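Local structure of chorismatase (Streptomyces hygroscopicus, 4BPS) at residues A[143-148]-A[327-332]; A[138-143]-A[180-185]. The protein hydrolyses chorismate to a dihydroxycyclohexadiene carboxylic acid and pyruvate, a step in the biosynthesis of the immunosuppressive polyketides FK506 and FK520. All coordinates share one frame; numbering follows the deposited sequence.

Interaction 1 (A[143-148]-A[327-332])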
loop_
_atom_site.group_PDB
_atom_site.type_symbol
_atom_site.label_atom_id
_atom_site.label_comp_id
_atom_site.label_asym_id
_atom_site.label_seq_id
_atom_site.Cartn_x
_atom_site.Cartn_y
_atom_site.Cartn_z
ATOM N N GLY A 143 4.385 -15.160 3.456
ATOM C CA GLY A 143 3.674 -16.180 4.215
ATOM C C GLY A 143 2.629 -15.584 5.140
ATOM O O GLY A 143 2.490 -16.033 6.288
ATOM N N ILE A 144 1.869 -14.608 4.651
ATOM C CA ILE A 144 0.958 -13.856 5.498
ATOM C C ILE A 144 -0.059 -14.734 6.247
ATOM O O ILE A 144 -0.466 -14.373 7.357
ATOM C CB ILE A 144 0.258 -12.764 4.630
ATOM C CG1 ILE A 144 -0.447 -11.701 5.480
ATOM C CG2 ILE A 144 -0.693 -13.380 3.588
ATOM C CD1 ILE A 144 -0.820 -10.458 4.655
ATOM N N ASN A 145 -0.465 -15.876 5.672
ATOM C CA ASN A 145 -1.413 -16.778 6.342
ATOM C C ASN A 145 -0.752 -18.011 6.941
ATOM O O ASN A 145 -1.430 -18.891 7.456
ATOM C CB ASN A 145 -2.518 -17.225 5.376
ATOM C CG ASN A 145 -3.278 -16.078 4.747
ATOM O OD1 ASN A 145 -3.555 -16.123 3.548
ATOM N ND2 ASN A 145 -3.638 -15.064 5.537
ATOM N N THR A 146 0.567 -18.097 6.845
ATOM C CA THR A 146 1.274 -19.210 7.476
ATOM C C THR A 146 1.320 -18.992 8.990
ATOM O O THR A 146 1.075 -17.891 9.476
ATOM C CB THR A 146 2.732 -19.371 6.956
ATOM O OG1 THR A 146 3.536 -18.261 7.369
ATOM C CG2 THR A 146 2.793 -19.549 5.441
ATOM N N THR A 147 1.645 -20.056 9.715
ATOM C CA THR A 147 1.800 -19.985 11.161
ATOM C C THR A 147 3.271 -19.807 11.506
ATOM O O THR A 147 4.115 -20.552 11.002
ATOM C CB THR A 147 1.264 -21.264 11.796
ATOM O OG1 THR A 147 -0.074 -21.494 11.336
ATOM C CG2 THR A 147 1.264 -21.168 13.293
ATOM N N ASN A 148 3.592 -18.817 12.337
ATOM C CA ASN A 148 4.987 -18.560 12.687
ATOM C C ASN A 148 5.518 -19.595 13.702
ATOM O O ASN A 148 4.793 -20.519 14.095
ATOM C CB ASN A 148 5.173 -17.105 13.150
ATOM C CG ASN A 148 4.688 -16.851 14.564
ATOM O OD1 ASN A 148 4.305 -17.766 15.281
ATOM N ND2 ASN A 148 4.753 -15.601 14.985
ATOM N N HIS A 327 -0.710 -12.647 -8.362
ATOM C CA HIS A 327 -1.165 -13.867 -7.731
ATOM C C HIS A 327 -0.486 -13.996 -6.374
ATOM O O HIS A 327 0.718 -14.325 -6.326
ATOM C CB HIS A 327 -0.817 -15.044 -8.620
ATOM C CG HIS A 327 -1.147 -16.351 -8.006
ATOM N ND1 HIS A 327 -0.402 -17.483 -8.232
ATOM C CD2 HIS A 327 -2.126 -16.693 -7.132
ATOM C CE1 HIS A 327 -0.926 -18.478 -7.540
ATOM N NE2 HIS A 327 -1.967 -18.026 -6.861
ATOM N N THR A 328 -1.204 -13.714 -5.288
ATOM C CA THR A 328 -0.608 -13.736 -3.960
ATOM C C THR A 328 -1.727 -13.754 -2.908
ATOM O O THR A 328 -2.881 -13.460 -3.206
ATOM C CB THR A 328 0.331 -12.528 -3.792
ATOM O OG1 THR A 328 1.243 -12.790 -2.717
ATOM C CG2 THR A 328 -0.447 -11.232 -3.546
ATOM N N ASP A 329 -1.365 -14.132 -1.689
ATOM C CA ASP A 329 -2.334 -14.270 -0.607
ATOM C C ASP A 329 -2.762 -12.933 -0.001
ATOM O O ASP A 329 -2.083 -11.906 -0.154
ATOM C CB ASP A 329 -1.758 -15.151 0.493
ATOM C CG ASP A 329 -1.692 -16.638 0.119
ATOM O OD1 ASP A 329 -2.145 -17.048 -0.955
ATOM O OD2 ASP A 329 -1.241 -17.427 0.955
ATOM N N ILE A 330 -3.919 -12.976 0.673
ATOM C CA ILE A 330 -4.529 -11.811 1.293
ATOM C C ILE A 330 -4.433 -11.940 2.835
ATOM O O ILE A 330 -4.192 -13.030 3.367
ATOM C CB ILE A 330 -6.024 -11.693 0.867
ATOM C CG1 ILE A 330 -6.231 -12.100 -0.612
ATOM C CG2 ILE A 330 -6.588 -10.281 1.189
ATOM C CD1 ILE A 330 -5.576 -11.191 -1.653
ATOM N N ALA A 331 -4.637 -10.834 3.561
ATOM C CA ALA A 331 -4.417 -10.810 5.004
ATOM C C ALA A 331 -5.240 -11.822 5.796
ATOM O O ALA A 331 -4.777 -12.253 6.854
ATOM C CB ALA A 331 -4.704 -9.407 5.547
ATOM N N ARG A 332 -6.461 -12.143 5.333
ATOM C CA ARG A 332 -7.252 -13.242 5.913
ATOM C C ARG A 332 -7.324 -14.364 4.904
ATOM O O ARG A 332 -7.521 -14.110 3.710
ATOM C CB ARG A 332 -8.700 -12.836 6.198
ATOM C CG ARG A 332 -8.853 -11.652 7.093
ATOM C CD ARG A 332 -10.302 -11.283 7.234
ATOM N NE ARG A 332 -10.432 -10.088 8.049
ATOM C CZ ARG A 332 -11.573 -9.446 8.245
ATOM N NH1 ARG A 332 -12.717 -9.831 7.642
ATOM N NH2 ARG A 332 -11.574 -8.385 9.033
HETATM O O HOH W 1 0.294 -17.142 3.158
#
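Asn145 turns its carboxamide onto the backbone of Ile330, and ND2 donates to Ile330 O at 3.0 Å. The donor lies in the plane of that carbonyl, but the bond is bent, with 139° at the hydrogen. OD1 of Asn145 sits 3.7 Å from CB of Asp329, the amide and carboxylate planes only 23° apart, and accepts from Arg301; ND2 has a further acceptor in Glu153. An alanine in place of Asn145 would probably leave Ile330 O without this donor and would take from Arg301 and Glu153 the amide they bond to. Gly143 to Thr146 form a type I beta turn, in which Gly143 O accepts hydrogen bonds from both N and OG1 of Thr146, the hydroxyl at 2.7 Å. The turn follows strand 133-142 and here meets the loop between strands 323-327 and 337-343, which carries Ala331 of the ligand pocket. Ile144, next in the turn, supplies the apolar part. Its CG1 is anti to the backbone N (chi1 -166°), and the branch ends with CD1 3.6 Å from CA of Ala331. The other branch, CG2, lies 3.5 Å from Ile330 O and 3.7 Å from CB of Asp329. A water bridges the segments, accepting from Asn145 N and donating to OD2 of Asp329 at 2.7 Å.

Interaction 2 (A[138-143]-A[180-185]); sequences WNYVSG and TGIGAH. With 3EB (3-(2-carboxyethyl)benzoic acid), chain B.
Strands 133-142 and 178-184 are the two parallel strands of a beta-alpha-beta unit whose helix is 154-169, and Asn139 and Thr180 meet where their pairing borders the ligand pocket. Thr180 O is gripped twice by Asn139, by its backbone N at 2.8 Å and by its ND2 at 3.0 Å, the two donors arriving from opposite faces of the carbonyl plane. CG of Asn139 stands beside its own backbone N (chi1 -51°), which lets side chain and main chain share one acceptor. OD1 of the same amide is hydrogen-bonded to the hydroxyl of Tyr119, which helps to fix the rotation of the group. ND2 is also 3.7 Å from carboxylate oxygen OAD of 3-(2-carboxyethyl)benzoic acid, and Gly181 N lies 3.4 Å from CAN of its ring. A CB at Gly181 would run into CAL, the carboxylate carbon of the ligand, so the bare backbone makes room for it. In the YjgF-type fold of this chorismatase, strand 178-184 forms the outer edge of its sheet, and the ladder continues with Ile182 N to Asn139 O and Val141 N to Ile182 O, both nearly straight. Farther on, Ala184 N approaches Val141 O from above the carbonyl plane, while Gly143 N donates to Ala184 O at 3.0 Å. On the face bearing Trp138, Tyr140, Thr180 and Ile182, CG2 of Ile182 meets ring atom CD1 of Tyr140 at 3.4 Å, and CD1 of Trp138 lies 3.6 Å from OG1 of Thr180. Glu340 accepts from Trp138 NE1 through OE2 and is hydrogen-bonded to the Thr180 hydroxyl through OE1. The Ile182 side chain also adjoins that of the proton acceptor Glu338, nearest atoms about 3 Å apart.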
loop_
_atom_site.group_PDB
_atom_site.type_symbol
_atom_site.label_atom_id
_atom_site.label_comp_id
_atom_site.label_asym_id
_atom_site.label_seq_id
_atom_site.Cartn_x
_atom_site.Cartn_y
_atom_site.Cartn_z
ATOM N N TRP A 138 2.764 0.458 2.412
ATOM C CA TRP A 138 2.512 -0.880 1.880
ATOM C C TRP A 138 3.346 -1.862 2.688
ATOM O O TRP A 138 4.498 -1.579 3.024
ATOM C CB TRP A 138 2.937 -1.011 0.428
ATOM C CG TRP A 138 2.170 -0.217 -0.598
ATOM C CD1 TRP A 138 1.210 -0.697 -1.438
ATOM C CD2 TRP A 138 2.350 1.185 -0.938
ATOM N NE1 TRP A 138 0.790 0.305 -2.290
ATOM C CE2 TRP A 138 1.457 1.466 -1.997
ATOM C CE3 TRP A 138 3.179 2.210 -0.467
ATOM C CZ2 TRP A 138 1.374 2.729 -2.602
ATOM C CZ3 TRP A 138 3.094 3.461 -1.065
ATOM C CH2 TRP A 138 2.202 3.706 -2.128
ATOM N N ASN A 139 2.766 -3.030 2.931
ATOM C CA ASN A 139 3.426 -4.121 3.649
ATOM C C ASN A 139 3.257 -5.389 2.826
ATOM O O ASN A 139 2.137 -5.869 2.634
ATOM C CB ASN A 139 2.799 -4.330 5.037
ATOM C CG ASN A 139 2.699 -3.041 5.824
ATOM O OD1 ASN A 139 3.671 -2.613 6.431
ATOM N ND2 ASN A 139 1.518 -2.399 5.796
ATOM N N TYR A 140 4.389 -5.901 2.341
ATOM C CA TYR A 140 4.429 -7.140 1.544
ATOM C C TYR A 140 4.986 -8.205 2.485
ATOM O O TYR A 140 6.171 -8.168 2.830
ATOM C CB TYR A 140 5.288 -6.953 0.303
ATOM C CG TYR A 140 4.774 -5.831 -0.597
ATOM C CD1 TYR A 140 3.646 -6.030 -1.388
ATOM C CD2 TYR A 140 5.384 -4.584 -0.642
ATOM C CE1 TYR A 140 3.155 -5.044 -2.208
ATOM C CE2 TYR A 140 4.905 -3.575 -1.463
ATOM C CZ TYR A 140 3.789 -3.808 -2.252
ATOM O OH TYR A 140 3.266 -2.865 -3.086
ATOM N N VAL A 141 4.106 -9.111 2.930
ATOM C CA VAL A 141 4.354 -9.975 4.086
ATOM C C VAL A 141 4.489 -11.412 3.608
ATOM O O VAL A 141 3.493 -12.046 3.271
ATOM C CB VAL A 141 3.200 -9.829 5.112
ATOM C CG1 VAL A 141 3.432 -10.740 6.334
ATOM C CG2 VAL A 141 3.028 -8.369 5.562
ATOM N N SER A 142 5.714 -11.935 3.594
ATOM C CA SER A 142 5.943 -13.303 3.186
ATOM C C SER A 142 5.182 -14.302 4.073
ATOM O O SER A 142 5.309 -14.297 5.296
ATOM C CB SER A 142 7.409 -13.612 3.278
ATOM O OG SER A 142 7.654 -14.958 2.931
ATOM N N GLY A 143 4.385 -15.160 3.456
ATOM C CA GLY A 143 3.674 -16.180 4.215
ATOM C C GLY A 143 2.629 -15.584 5.140
ATOM O O GLY A 143 2.490 -16.033 6.288
ATOM N N THR A 180 -1.687 -1.135 2.507
ATOM C CA THR A 180 -1.847 -2.486 1.984
ATOM C C THR A 180 -1.136 -3.440 2.922
ATOM O O THR A 180 -0.028 -3.133 3.374
ATOM C CB THR A 180 -1.226 -2.584 0.601
ATOM O OG1 THR A 180 -1.981 -1.736 -0.268
ATOM C CG2 THR A 180 -1.198 -4.007 0.052
ATOM N N GLY A 181 -1.772 -4.583 3.212
ATOM C CA GLY A 181 -1.177 -5.670 3.984
ATOM C C GLY A 181 -1.427 -6.944 3.204
ATOM O O GLY A 181 -2.522 -7.508 3.267
ATOM N N ILE A 182 -0.440 -7.384 2.430
ATOM C CA ILE A 182 -0.686 -8.392 1.409
ATOM C C ILE A 182 0.433 -9.420 1.450
ATOM O O ILE A 182 1.524 -9.120 1.945
ATOM C CB ILE A 182 -0.795 -7.687 0.015
ATOM C CG1 ILE A 182 -1.566 -8.537 -0.977
ATOM C CG2 ILE A 182 0.598 -7.280 -0.525
ATOM C CD1 ILE A 182 -3.047 -8.553 -0.686
ATOM N N GLY A 183 0.179 -10.626 0.941
ATOM C CA GLY A 183 1.179 -11.683 0.992
ATOM C C GLY A 183 2.299 -11.514 -0.008
ATOM O O GLY A 183 2.196 -10.820 -1.024
ATOM N N ALA A 184 3.388 -12.197 0.306
ATOM C CA ALA A 184 4.463 -12.451 -0.643
ATOM C C ALA A 184 4.850 -13.929 -0.528
ATOM O O ALA A 184 4.605 -14.576 0.490
ATOM C CB ALA A 184 5.668 -11.537 -0.353
ATOM N N HIS A 185 5.528 -14.432 -1.558
ATOM C CA HIS A 185 5.871 -15.848 -1.626
ATOM C C HIS A 185 7.279 -16.146 -1.090
ATOM O O HIS A 185 7.721 -17.290 -1.140
ATOM C CB HIS A 185 5.759 -16.359 -3.062
ATOM C CG HIS A 185 4.391 -16.181 -3.646
ATOM N ND1 HIS A 185 3.382 -17.101 -3.463
ATOM C CD2 HIS A 185 3.854 -15.158 -4.359
ATOM C CE1 HIS A 185 2.286 -16.658 -4.064
ATOM N NE2 HIS A 185 2.543 -15.480 -4.605
HETATM C C 3EB B . -9.192 -5.309 5.597
HETATM O O 3EB B . -8.962 -5.464 6.801
HETATM C CA 3EB B . -8.539 -6.159 4.544
HETATM O OAB 3EB B . -2.956 -4.644 7.513
HETATM O OAD 3EB B . -2.149 -2.955 6.322
HETATM C CAE 3EB B . -6.400 -4.090 3.889
HETATM C CAF 3EB B . -5.543 -2.998 3.838
HETATM C CAG 3EB B . -6.159 -5.140 4.776
HETATM C CAH 3EB B . -4.429 -2.942 4.659
HETATM C CAL 3EB B . -3.021 -3.882 6.527
HETATM C CAM 3EB B . -5.043 -5.057 5.610
HETATM C CAN 3EB B . -4.184 -3.959 5.575
HETATM O OXT 3EB B . -10.052 -4.449 5.165
HETATM C C2 3EB B . -7.038 -6.380 4.823
#

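From the N terminus, the chain runs along strand 133-142 and through Gly143, which both interactions share, into the turn of 143-148. It then passes helix 154-169 and comes back as strand 178-184, where interaction 2 closes a loop of 36 intervening residues. Interaction 1 closes a far longer one, of 178 residues, when 327-332 reaches the turn. Because 180-185 falls between the two segments of interaction 1, and 138-143 begins before it, the loops cross. The centres of the two contacts lie about 7 Å apart. His185 NE2 lies 2.8 Å from His327 O, and Thr328 OG1 2.8 Å from Gly183 O, both probable hydrogen bonds, tying the end of strand 178-184 to the loop after strand 323-327.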